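Local coordinates for protein aminotransferase class I and II (Streptococcus suis 89/1591, PDB 3OP7) that probably transfers amino groups between amino acids and keto acids, using pyridoxal phosphate held as a Schiff base on an active-site lysine, at residues E145-L150 against E177-I182; V195-S200 against R276-L281; S307-K312 against V346-A351. All coordinates share one frame; numbering follows the deposited sequence. Where two conformers were deposited one is given.

Contact 1: E145-L150 against E177-I182; sequences EKLRQL and EELVEI. With EDO (1,2-ethanediol), chain J.
Ile-182, Arg-148 and Leu-147 account for most of the surface buried where helix 144-150 lies beside helix 173-184. The short helical segments run in nearly the same direction, 15° apart, with axes 10.6 Å from each other. Ile-182 is the centre of the contact: its CD1 methyl touches Arg-148 CG at 3.8 Å and also lies over one face of the guanidinium, set off toward the rim. With CG anti to its carbonyl carbon (chi1 -68°) and the chain extended as far as NE, Arg-148 runs across Ile-182, at about a right angle to it, toward Glu-178. There its NH2 forms a salt bridge with Glu-178, NH2 to OE2 2.6 Å, in a fairly straight bond (161°). OE2 uses its anti lone pair and lies close to the guanidinium plane. A water at the guanidinium edge accepts from NH1 and donates to the same OE2, so two routes tie the arginine to this oxygen. Arg-148 NE donates to O2 of a 1,2-ethanediol, 2.7 Å away, probably a molecule from the crystallisation liquor. Deeper in, Leu-147 points toward the other helix and works through a single methyl. Its CD2 meets Leu-179 CD1 at 3.4 Å, tighter than usual for two carbons, and Ile-182 CD1 at 3.8 Å. Leu-147 and Leu-179 also rest on Trp-132 of strand 128-135, and Leu-147 on Ile-109 of strand 107-112, whereas Arg-148 and Glu-178 form an ionic layer on the outer side. Helices packed on one side of a mostly parallel sheet, as here, are characteristic of the alpha/beta/alpha large domain of fold type I pyridoxal phosphate enzymes.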
loop_
_atom_site.group_PDB
_atom_site.type_symbol
_atom_site.label_atom_id
_atom_site.label_comp_id
_atom_site.label_asym_id
_atom_site.label_seq_id
_atom_site.Cartn_x
_atom_site.Cartn_y
_atom_site.Cartn_z
ATOM N N GLU A 145 -8.232 9.031 -33.477
ATOM C CA GLU A 145 -7.972 10.341 -34.125
ATOM C C GLU A 145 -7.858 11.459 -33.091
ATOM O O GLU A 145 -7.028 12.356 -33.245
ATOM C CB GLU A 145 -9.046 10.737 -35.146
ATOM C CG GLU A 145 -9.120 9.809 -36.283
ATOM C CD GLU A 145 -10.061 10.296 -37.379
ATOM O OE1 GLU A 145 -10.794 11.302 -37.153
ATOM O OE2 GLU A 145 -10.038 9.670 -38.459
ATOM N N LYS A 146 -8.669 11.409 -32.030
ATOM C CA LYS A 146 -8.573 12.420 -30.976
ATOM C C LYS A 146 -7.307 12.271 -30.204
ATOM O O LYS A 146 -6.711 13.265 -29.739
ATOM C CB LYS A 146 -9.803 12.424 -30.065
ATOM C CG LYS A 146 -11.005 12.938 -30.874
ATOM C CD LYS A 146 -12.261 13.298 -30.074
ATOM C CE LYS A 146 -13.418 13.617 -31.017
ATOM N NZ LYS A 146 -14.199 12.401 -31.355
ATOM N N LEU A 147 -6.866 11.032 -30.026
ATOM C CA LEU A 147 -5.575 10.838 -29.360
ATOM C C LEU A 147 -4.440 11.504 -30.133
ATOM O O LEU A 147 -3.527 12.095 -29.528
ATOM C CB LEU A 147 -5.253 9.378 -29.173
ATOM C CG LEU A 147 -3.943 9.072 -28.419
ATOM C CD1 LEU A 147 -3.876 9.654 -26.987
ATOM C CD2 LEU A 147 -3.722 7.556 -28.392
ATOM N N ARG A 148 -4.478 11.390 -31.458
ATOM C CA ARG A 148 -3.484 12.051 -32.303
ATOM C C ARG A 148 -3.505 13.576 -32.128
ATOM O O ARG A 148 -2.481 14.203 -32.346
ATOM C CB ARG A 148 -3.639 11.652 -33.765
ATOM C CG ARG A 148 -3.300 10.207 -34.034
ATOM C CD ARG A 148 -3.328 9.890 -35.524
ATOM N NE ARG A 148 -3.167 8.466 -35.737
ATOM C CZ ARG A 148 -4.158 7.593 -35.737
ATOM N NH1 ARG A 148 -5.431 7.991 -35.723
ATOM N NH2 ARG A 148 -3.882 6.312 -35.862
ATOM N N GLN A 149 -4.641 14.154 -31.744
ATOM C CA GLN A 149 -4.758 15.596 -31.502
ATOM C C GLN A 149 -4.233 15.976 -30.113
ATOM O O GLN A 149 -3.692 17.092 -29.911
ATOM C CB GLN A 149 -6.216 16.064 -31.648
ATOM C CG GLN A 149 -6.835 15.868 -33.006
ATOM C CD GLN A 149 -8.273 16.317 -33.025
ATOM O OE1 GLN A 149 -8.954 16.279 -31.995
ATOM N NE2 GLN A 149 -8.745 16.763 -34.177
ATOM N N LEU A 150 -4.373 15.064 -29.151
ATOM C CA LEU A 150 -3.943 15.347 -27.774
ATOM C C LEU A 150 -2.464 15.124 -27.516
ATOM O O LEU A 150 -1.895 15.772 -26.649
ATOM C CB LEU A 150 -4.719 14.489 -26.777
ATOM C CG LEU A 150 -6.226 14.781 -26.699
ATOM C CD1 LEU A 150 -6.917 13.600 -26.001
ATOM C CD2 LEU A 150 -6.426 16.091 -25.921
ATOM N N GLU A 177 -2.625 -2.042 -31.260
ATOM C CA GLU A 177 -1.490 -1.873 -32.122
ATOM C C GLU A 177 -1.465 -0.443 -32.690
ATOM O O GLU A 177 -0.375 0.131 -32.834
ATOM C CB GLU A 177 -1.471 -2.977 -33.246
ATOM C CG GLU A 177 -0.999 -4.323 -32.614
ATOM C CD GLU A 177 -1.006 -5.565 -33.545
ATOM O OE1 GLU A 177 -1.669 -5.552 -34.575
ATOM O OE2 GLU A 177 -0.365 -6.579 -33.166
ATOM N N GLU A 178 -2.639 0.109 -33.011
ATOM C CA GLU A 178 -2.753 1.477 -33.517
ATOM C C GLU A 178 -2.437 2.513 -32.415
ATOM O O GLU A 178 -1.708 3.495 -32.656
ATOM C CB GLU A 178 -4.135 1.695 -34.202
ATOM C CG GLU A 178 -4.149 2.961 -35.046
ATOM C CD GLU A 178 -5.407 3.202 -35.822
ATOM O OE1 GLU A 178 -6.254 2.298 -35.967
ATOM O OE2 GLU A 178 -5.549 4.341 -36.280
ATOM N N LEU A 179 -2.903 2.232 -31.197
ATOM C CA LEU A 179 -2.574 3.032 -30.007
ATOM C C LEU A 179 -1.059 3.036 -29.823
ATOM O O LEU A 179 -0.436 4.079 -29.558
ATOM C CB LEU A 179 -3.268 2.459 -28.779
ATOM C CG LEU A 179 -2.824 2.913 -27.405
ATOM C CD1 LEU A 179 -2.977 4.433 -27.312
ATOM C CD2 LEU A 179 -3.651 2.148 -26.342
ATOM N N VAL A 180 -0.461 1.859 -29.926
ATOM C CA VAL A 180 0.978 1.736 -29.747
ATOM C C VAL A 180 1.731 2.522 -30.836
ATOM O O VAL A 180 2.695 3.176 -30.557
ATOM C CB VAL A 180 1.398 0.271 -29.704
ATOM C CG1 VAL A 180 2.956 0.098 -29.781
ATOM C CG2 VAL A 180 0.893 -0.363 -28.417
ATOM N N GLU A 181 1.305 2.429 -32.088
ATOM C CA GLU A 181 1.959 3.203 -33.132
ATOM C C GLU A 181 1.953 4.700 -32.810
ATOM O O GLU A 181 2.947 5.387 -33.072
ATOM C CB GLU A 181 1.356 2.901 -34.504
ATOM C CG GLU A 181 1.753 1.523 -35.008
ATOM C CD GLU A 181 1.114 1.145 -36.327
ATOM O OE1 GLU A 181 -0.076 1.469 -36.538
ATOM O OE2 GLU A 181 1.815 0.521 -37.160
ATOM N N ILE A 182 0.867 5.200 -32.215
ATOM C CA ILE A 182 0.805 6.607 -31.832
ATOM C C ILE A 182 1.778 6.926 -30.676
ATOM O O ILE A 182 2.592 7.886 -30.774
ATOM C CB ILE A 182 -0.616 7.039 -31.430
ATOM C CG1 ILE A 182 -1.596 6.917 -32.598
ATOM C CG2 ILE A 182 -0.589 8.474 -30.898
ATOM C CD1 ILE A 182 -3.099 6.979 -32.124
HETATM C C1 EDO J . 1.866 7.891 -36.328
HETATM O O1 EDO J . 2.005 6.451 -36.258
HETATM C C2 EDO J . 0.550 8.256 -37.023
HETATM O O2 EDO J . -0.528 8.555 -36.120
HETATM O O HOH W 1 -7.739 6.445 -36.378
#

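Contact 2: V195-S200 against R276-L281. With EDO (1,2-ethanediol), chain I.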
loop_
_atom_site.group_PDB
_atom_site.type_symbol
_atom_site.label_atom_id
_atom_site.label_comp_id
_atom_site.label_asym_id
_atom_site.label_seq_id
_atom_site.Cartn_x
_atom_site.Cartn_y
_atom_site.Cartn_z
ATOM N N VAL A 195 -6.711 -5.391 -14.707
ATOM C CA VAL A 195 -7.392 -6.278 -13.749
ATOM C C VAL A 195 -8.576 -7.047 -14.350
ATOM O O VAL A 195 -8.856 -8.162 -13.886
ATOM C CB VAL A 195 -7.842 -5.550 -12.429
ATOM C CG1 VAL A 195 -6.595 -5.047 -11.633
ATOM C CG2 VAL A 195 -8.838 -4.413 -12.677
ATOM N N TYR A 196 -9.264 -6.455 -15.308
ATOM C CA TYR A 196 -10.395 -7.101 -15.976
ATOM C C TYR A 196 -9.981 -7.819 -17.238
ATOM O O TYR A 196 -9.973 -7.242 -18.341
ATOM C CB TYR A 196 -11.513 -6.114 -16.315
ATOM C CG TYR A 196 -12.134 -5.534 -15.049
ATOM C CD1 TYR A 196 -12.907 -6.344 -14.224
ATOM C CD2 TYR A 196 -11.974 -4.221 -14.697
ATOM C CE1 TYR A 196 -13.488 -5.862 -13.104
ATOM C CE2 TYR A 196 -12.552 -3.737 -13.551
ATOM C CZ TYR A 196 -13.314 -4.566 -12.778
ATOM O OH TYR A 196 -13.939 -4.122 -11.647
ATOM N N ARG A 197 -9.589 -9.076 -17.064
ATOM C CA ARG A 197 -9.377 -10.021 -18.197
ATOM C C ARG A 197 -10.700 -10.350 -18.859
ATOM O O ARG A 197 -11.623 -10.910 -18.229
ATOM C CB ARG A 197 -8.733 -11.334 -17.712
ATOM C CG ARG A 197 -8.167 -12.276 -18.794
ATOM C CD ARG A 197 -8.220 -13.773 -18.391
ATOM N NE ARG A 197 -8.133 -14.691 -19.541
ATOM C CZ ARG A 197 -9.128 -15.447 -19.993
ATOM N NH1 ARG A 197 -10.321 -15.424 -19.423
ATOM N NH2 ARG A 197 -8.924 -16.235 -21.038
ATOM N N SER A 198 -10.806 -10.052 -20.147
ATOM C CA SER A 198 -11.989 -10.416 -20.839
ATOM C C SER A 198 -12.119 -11.943 -20.960
ATOM O O SER A 198 -11.160 -12.626 -21.296
ATOM C CB SER A 198 -12.005 -9.803 -22.251
ATOM O OG SER A 198 -13.172 -10.186 -22.948
ATOM N N PHE A 199 -13.346 -12.433 -20.793
ATOM C CA PHE A 199 -13.688 -13.831 -21.026
ATOM C C PHE A 199 -14.402 -13.971 -22.347
ATOM O O PHE A 199 -14.946 -15.034 -22.660
ATOM C CB PHE A 199 -14.573 -14.381 -19.897
ATOM C CG PHE A 199 -13.819 -14.669 -18.644
ATOM C CD1 PHE A 199 -13.344 -13.618 -17.858
ATOM C CD2 PHE A 199 -13.582 -15.980 -18.215
ATOM C CE1 PHE A 199 -12.650 -13.839 -16.688
ATOM C CE2 PHE A 199 -12.848 -16.204 -16.997
ATOM C CZ PHE A 199 -12.409 -15.122 -16.247
ATOM N N SER A 200 -14.372 -12.912 -23.135
ATOM C CA SER A 200 -14.921 -12.947 -24.490
ATOM C C SER A 200 -13.983 -13.671 -25.443
ATOM O O SER A 200 -12.894 -14.090 -25.078
ATOM C CB SER A 200 -15.148 -11.520 -24.997
ATOM O OG SER A 200 -13.961 -10.954 -25.536
ATOM N N ARG A 276 -13.991 -21.718 -13.053
ATOM C CA ARG A 276 -14.999 -21.361 -12.057
ATOM C C ARG A 276 -15.640 -20.024 -12.422
ATOM O O ARG A 276 -16.853 -19.906 -12.434
ATOM C CB ARG A 276 -14.384 -21.246 -10.670
ATOM C CG ARG A 276 -15.333 -20.776 -9.553
ATOM C CD ARG A 276 -14.536 -20.243 -8.407
ATOM N NE ARG A 276 -15.329 -19.798 -7.250
ATOM C CZ ARG A 276 -15.530 -18.528 -6.906
ATOM N NH1 ARG A 276 -15.063 -17.533 -7.647
ATOM N NH2 ARG A 276 -16.206 -18.256 -5.794
ATOM N N ASN A 277 -14.803 -19.026 -12.672
ATOM C CA ASN A 277 -15.265 -17.674 -12.890
ATOM C C ASN A 277 -15.946 -17.440 -14.216
ATOM O O ASN A 277 -16.851 -16.598 -14.283
ATOM C CB ASN A 277 -14.141 -16.676 -12.583
ATOM C CG ASN A 277 -13.921 -16.579 -11.124
ATOM O OD1 ASN A 277 -14.622 -17.265 -10.394
ATOM N ND2 ASN A 277 -12.976 -15.730 -10.659
ATOM N N ARG A 278 -15.560 -18.202 -15.243
ATOM C CA ARG A 278 -16.286 -18.189 -16.530
ATOM C C ARG A 278 -17.761 -18.560 -16.356
ATOM O O ARG A 278 -18.642 -17.910 -16.910
ATOM C CB ARG A 278 -15.650 -19.120 -17.578
ATOM C CG ARG A 278 -16.499 -19.224 -18.887
ATOM C CD ARG A 278 -15.795 -19.971 -20.040
ATOM N NE ARG A 278 -14.589 -19.274 -20.473
ATOM C CZ ARG A 278 -14.578 -18.187 -21.256
ATOM N NH1 ARG A 278 -15.717 -17.669 -21.736
ATOM N NH2 ARG A 278 -13.429 -17.627 -21.589
ATOM N N HIS A 279 -18.040 -19.613 -15.598
ATOM C CA HIS A 279 -19.414 -20.013 -15.346
ATOM C C HIS A 279 -20.226 -18.913 -14.650
ATOM O O HIS A 279 -21.366 -18.625 -15.022
ATOM C CB HIS A 279 -19.464 -21.303 -14.508
ATOM C CG HIS A 279 -18.977 -22.526 -15.230
ATOM N ND1 HIS A 279 -19.606 -23.035 -16.352
ATOM C CD2 HIS A 279 -17.955 -23.376 -14.954
ATOM C CE1 HIS A 279 -18.976 -24.130 -16.747
ATOM N NE2 HIS A 279 -17.980 -24.365 -15.909
ATOM N N ILE A 280 -19.647 -18.292 -13.643
ATOM C CA ILE A 280 -20.350 -17.244 -12.926
ATOM C C ILE A 280 -20.620 -16.048 -13.827
ATOM O O ILE A 280 -21.758 -15.591 -13.944
ATOM C CB ILE A 280 -19.502 -16.729 -11.746
ATOM C CG1 ILE A 280 -19.332 -17.847 -10.705
ATOM C CG2 ILE A 280 -20.151 -15.453 -11.154
ATOM C CD1 ILE A 280 -18.201 -17.602 -9.707
ATOM N N LEU A 281 -19.577 -15.564 -14.492
ATOM C CA LEU A 281 -19.749 -14.483 -15.495
ATOM C C LEU A 281 -20.797 -14.759 -16.574
ATOM O O LEU A 281 -21.692 -13.921 -16.805
ATOM C CB LEU A 281 -18.414 -14.174 -16.176
ATOM C CG LEU A 281 -17.427 -13.394 -15.365
ATOM C CD1 LEU A 281 -16.096 -13.435 -16.105
ATOM C CD2 LEU A 281 -17.955 -11.965 -15.233
HETATM C C1 EDO I . -10.687 -18.784 -19.816
HETATM O O1 EDO I . -9.874 -18.480 -20.946
HETATM C C2 EDO I . -11.093 -20.252 -19.876
HETATM O O2 EDO I . -12.030 -20.551 -18.834
#
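Phe-199 meets Arg-278 through its carbonyl and Leu-281 through its ring. The polar part is an end-on grip: Arg-278 NH1 (2.9 Å) and NH2 (3.2 Å) both donate to Phe-199 O. The NH1 bond lies in the carbonyl plane, while the longer NH2 bond is tilted from it. A bend at chi3 (-63°) places NE, and a salt bridge from NH1 to Glu-282, one helical turn on, also holds the guanidinium. Within the loop, Ser-198 OG accepts from Ser-200 N, forming an ST turn beside the gripped carbonyl.

The apolar part is a CH-pi contact. Leu-281 CD1 sits over one ring face of Phe-199, 3.6 Å from the centroid and 3.3 Å from Phe-199 CD1; Arg-197 NH1 lies over the centre of the opposite face. Arg-278 CB approaches Phe-199 CD2 to 3.8 Å. Phe-199 CD2 also lies over one guanidinium face of Arg-278, offset toward the rim, the planes 62° apart.

The loop leads from strand 189-193 of the large sheet toward helix 207-210. Here it is laid against the long helix 270-294, whose Leu-274 also touches Phe-199, while the Phe-199 backbone bonds to Val-305 before strand 309-313.

Contact 3: S307-K312 against V346-A351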
loop_
_atom_site.group_PDB
_atom_site.type_symbol
_atom_site.label_atom_id
_atom_site.label_comp_id
_atom_site.label_asym_id
_atom_site.label_seq_id
_atom_site.Cartn_x
_atom_site.Cartn_y
_atom_site.Cartn_z
ATOM N N SER A 307 -16.761 -8.416 -15.146
ATOM C CA SER A 307 -17.708 -8.206 -14.031
ATOM C C SER A 307 -18.090 -6.739 -13.731
ATOM O O SER A 307 -18.391 -6.409 -12.562
ATOM C CB SER A 307 -17.096 -8.852 -12.742
ATOM O OG SER A 307 -15.827 -8.297 -12.348
ATOM N N THR A 308 -18.020 -5.832 -14.722
ATOM C CA THR A 308 -18.553 -4.482 -14.521
ATOM C C THR A 308 -19.424 -4.132 -15.717
ATOM O O THR A 308 -19.219 -4.621 -16.832
ATOM C CB THR A 308 -17.481 -3.408 -14.255
ATOM O OG1 THR A 308 -18.104 -2.113 -14.025
ATOM C CG2 THR A 308 -16.455 -3.332 -15.406
ATOM N N SER A 309 -20.478 -3.370 -15.463
ATOM C CA SER A 309 -21.318 -2.873 -16.540
ATOM C C SER A 309 -21.814 -1.475 -16.206
ATOM O O SER A 309 -21.787 -1.032 -15.048
ATOM C CB SER A 309 -22.539 -3.796 -16.837
ATOM O OG SER A 309 -23.452 -3.802 -15.752
ATOM N N PHE A 310 -22.274 -0.775 -17.237
ATOM C CA PHE A 310 -22.620 0.654 -17.107
ATOM C C PHE A 310 -23.918 0.786 -17.863
ATOM O O PHE A 310 -23.932 0.776 -19.090
ATOM C CB PHE A 310 -21.532 1.539 -17.682
ATOM C CG PHE A 310 -21.454 2.934 -17.089
ATOM C CD1 PHE A 310 -21.519 3.151 -15.733
ATOM C CD2 PHE A 310 -21.297 4.032 -17.923
ATOM C CE1 PHE A 310 -21.390 4.443 -15.196
ATOM C CE2 PHE A 310 -21.204 5.310 -17.416
ATOM C CZ PHE A 310 -21.221 5.517 -16.039
ATOM N N VAL A 311 -24.995 0.918 -17.100
ATOM C CA VAL A 311 -26.324 0.769 -17.636
ATOM C C VAL A 311 -26.958 2.151 -17.742
ATOM O O VAL A 311 -26.840 2.998 -16.843
ATOM C CB VAL A 311 -27.143 -0.155 -16.706
ATOM C CG1 VAL A 311 -28.543 -0.300 -17.157
ATOM C CG2 VAL A 311 -26.476 -1.519 -16.601
ATOM N N LYS A 312 -27.580 2.396 -18.884
ATOM C CA LYS A 312 -28.208 3.682 -19.159
ATOM C C LYS A 312 -29.658 3.661 -18.694
ATOM O O LYS A 312 -30.450 2.880 -19.212
ATOM C CB LYS A 312 -28.166 3.960 -20.666
ATOM C CG LYS A 312 -28.498 5.388 -21.034
ATOM C CD LYS A 312 -28.577 5.537 -22.545
ATOM C CE LYS A 312 -28.498 6.992 -23.007
ATOM N NZ LYS A 312 -28.151 7.036 -24.466
ATOM N N VAL A 346 -25.706 4.046 -14.382
ATOM C CA VAL A 346 -25.298 3.474 -13.092
ATOM C C VAL A 346 -24.278 2.357 -13.349
ATOM O O VAL A 346 -24.388 1.683 -14.363
ATOM C CB VAL A 346 -26.534 2.913 -12.344
ATOM C CG1 VAL A 346 -27.509 4.038 -12.004
ATOM C CG2 VAL A 346 -27.260 1.836 -13.178
ATOM N N ARG A 347 -23.272 2.197 -12.482
ATOM C CA ARG A 347 -22.382 1.029 -12.537
ATOM C C ARG A 347 -23.051 -0.126 -11.753
ATOM O O ARG A 347 -23.437 0.050 -10.591
ATOM C CB ARG A 347 -21.014 1.310 -11.983
ATOM C CG ARG A 347 -20.048 0.206 -12.380
ATOM C CD ARG A 347 -18.743 0.426 -11.782
ATOM N NE ARG A 347 -18.798 0.144 -10.351
ATOM C CZ ARG A 347 -17.753 0.249 -9.537
ATOM N NH1 ARG A 347 -16.564 0.699 -9.986
ATOM N NH2 ARG A 347 -17.914 -0.065 -8.254
ATOM N N LEU A 348 -23.225 -1.256 -12.439
ATOM C CA LEU A 348 -23.871 -2.462 -11.912
ATOM C C LEU A 348 -22.874 -3.649 -11.943
ATOM O O LEU A 348 -22.406 -4.034 -13.018
ATOM C CB LEU A 348 -25.083 -2.762 -12.772
ATOM C CG LEU A 348 -26.065 -3.775 -12.179
ATOM C CD1 LEU A 348 -27.446 -3.506 -12.780
ATOM C CD2 LEU A 348 -25.635 -5.234 -12.360
ATOM N N GLY A 349 -22.531 -4.203 -10.789
ATOM C CA GLY A 349 -21.618 -5.331 -10.716
ATOM C C GLY A 349 -22.447 -6.610 -10.611
ATOM O O GLY A 349 -23.118 -6.838 -9.605
ATOM N N PHE A 350 -22.389 -7.448 -11.636
ATOM C CA PHE A 350 -23.321 -8.562 -11.736
ATOM C C PHE A 350 -22.762 -9.947 -11.386
ATOM O O PHE A 350 -23.523 -10.924 -11.431
ATOM C CB PHE A 350 -23.922 -8.620 -13.150
ATOM C CG PHE A 350 -22.908 -8.879 -14.225
ATOM C CD1 PHE A 350 -22.231 -7.824 -14.842
ATOM C CD2 PHE A 350 -22.585 -10.173 -14.595
ATOM C CE1 PHE A 350 -21.239 -8.077 -15.826
ATOM C CE2 PHE A 350 -21.616 -10.421 -15.572
ATOM C CZ PHE A 350 -20.959 -9.369 -16.202
ATOM N N ALA A 351 -21.467 -10.048 -11.071
ATOM C CA ALA A 351 -20.827 -11.343 -10.816
ATOM C C ALA A 351 -20.791 -11.652 -9.321
ATOM O O ALA A 351 -19.861 -12.296 -8.784
ATOM C CB ALA A 351 -19.428 -11.368 -11.428
HETATM O O HOH W 2 -19.644 -7.913 -10.232
#
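Val-311 and Val-346 pair through two backbone hydrogen bonds, N to O at 2.9 Å each way, within the antiparallel sheet of the C-terminal small domain of a fold type I aminotransferase. The bond from Val-311 N is nearly straight (170°). Two residues further, Leu-348 N donates to Ser-309 O at 3.0 Å, approaching from above the carbonyl plane. In return Ser-309 grips Leu-348 O: its OG, set between the backbone N and the carbonyl carbon (chi1 67°), donates at 2.9 Å, and its own N adds a weak bond to the same oxygen. The buried serine hydroxyl is thereby satisfied by the neighbouring strand. Beyond, no direct backbone hydrogen bond joins the segments, and a water that accepts from Ala-351 N also lies beside Ser-307 O.

Side chains divide between two faces. On one, Val-311 CB approaches Val-346 CG2 to 4.1 Å, with Ser-309 and Leu-348 alongside; helix 270-294 covers this side through Leu-288 and Ile-292. On the other are Phe-310 and Arg-347. The CG and CD of Arg-347 pass Thr-308 OG1, CG at 3.4 Å, the two side chains crossing at about a right angle. Thr-308 OG1 is hydrogen-bonded to Pro-166 O. A bend at chi3 (73°) places NE of the arginine, and its guanidinium is held by Asn-165 OD1 at NH1 and by Ala-25 O at NH2. By family resemblance, Arg-347 may be the arginine that receives the substrate carboxylate; an unidentified ligand about 6 Å from its side chain is probably from the crystallisation liquor. Past the strand, Phe-350 brings CE1 to Ser-307 CA, 4.0 Å away, and packs on Leu-285 and Leu-288. The contact finishes at Ser-307 CB and Ala-351 CB, 3.7 Å apart.

In the fold
Contact 1 is peripheral, its centre about 23 Å from the centre of the chain, yet has a buried apolar middle; contacts 2 and 3 both sit about 13 Å from the chain centre. Contact 1 is remote from the others, with nearest atoms about 14 Å from contact 2 and 16 Å from contact 3. The latter two adjoin: Tyr-196 packs on Ser-307, and Leu-281 on Phe-350 and Ser-307, and helix 270-294 serves both. Chemistry follows place. The outer helix pair has a salt bridge on its outer side; the loop-to-helix contact uses an arginine on a backbone carbonyl and an aromatic face; the strand pair, whose touching residues are all buried, relies chiefly on backbone hydrogen bonds.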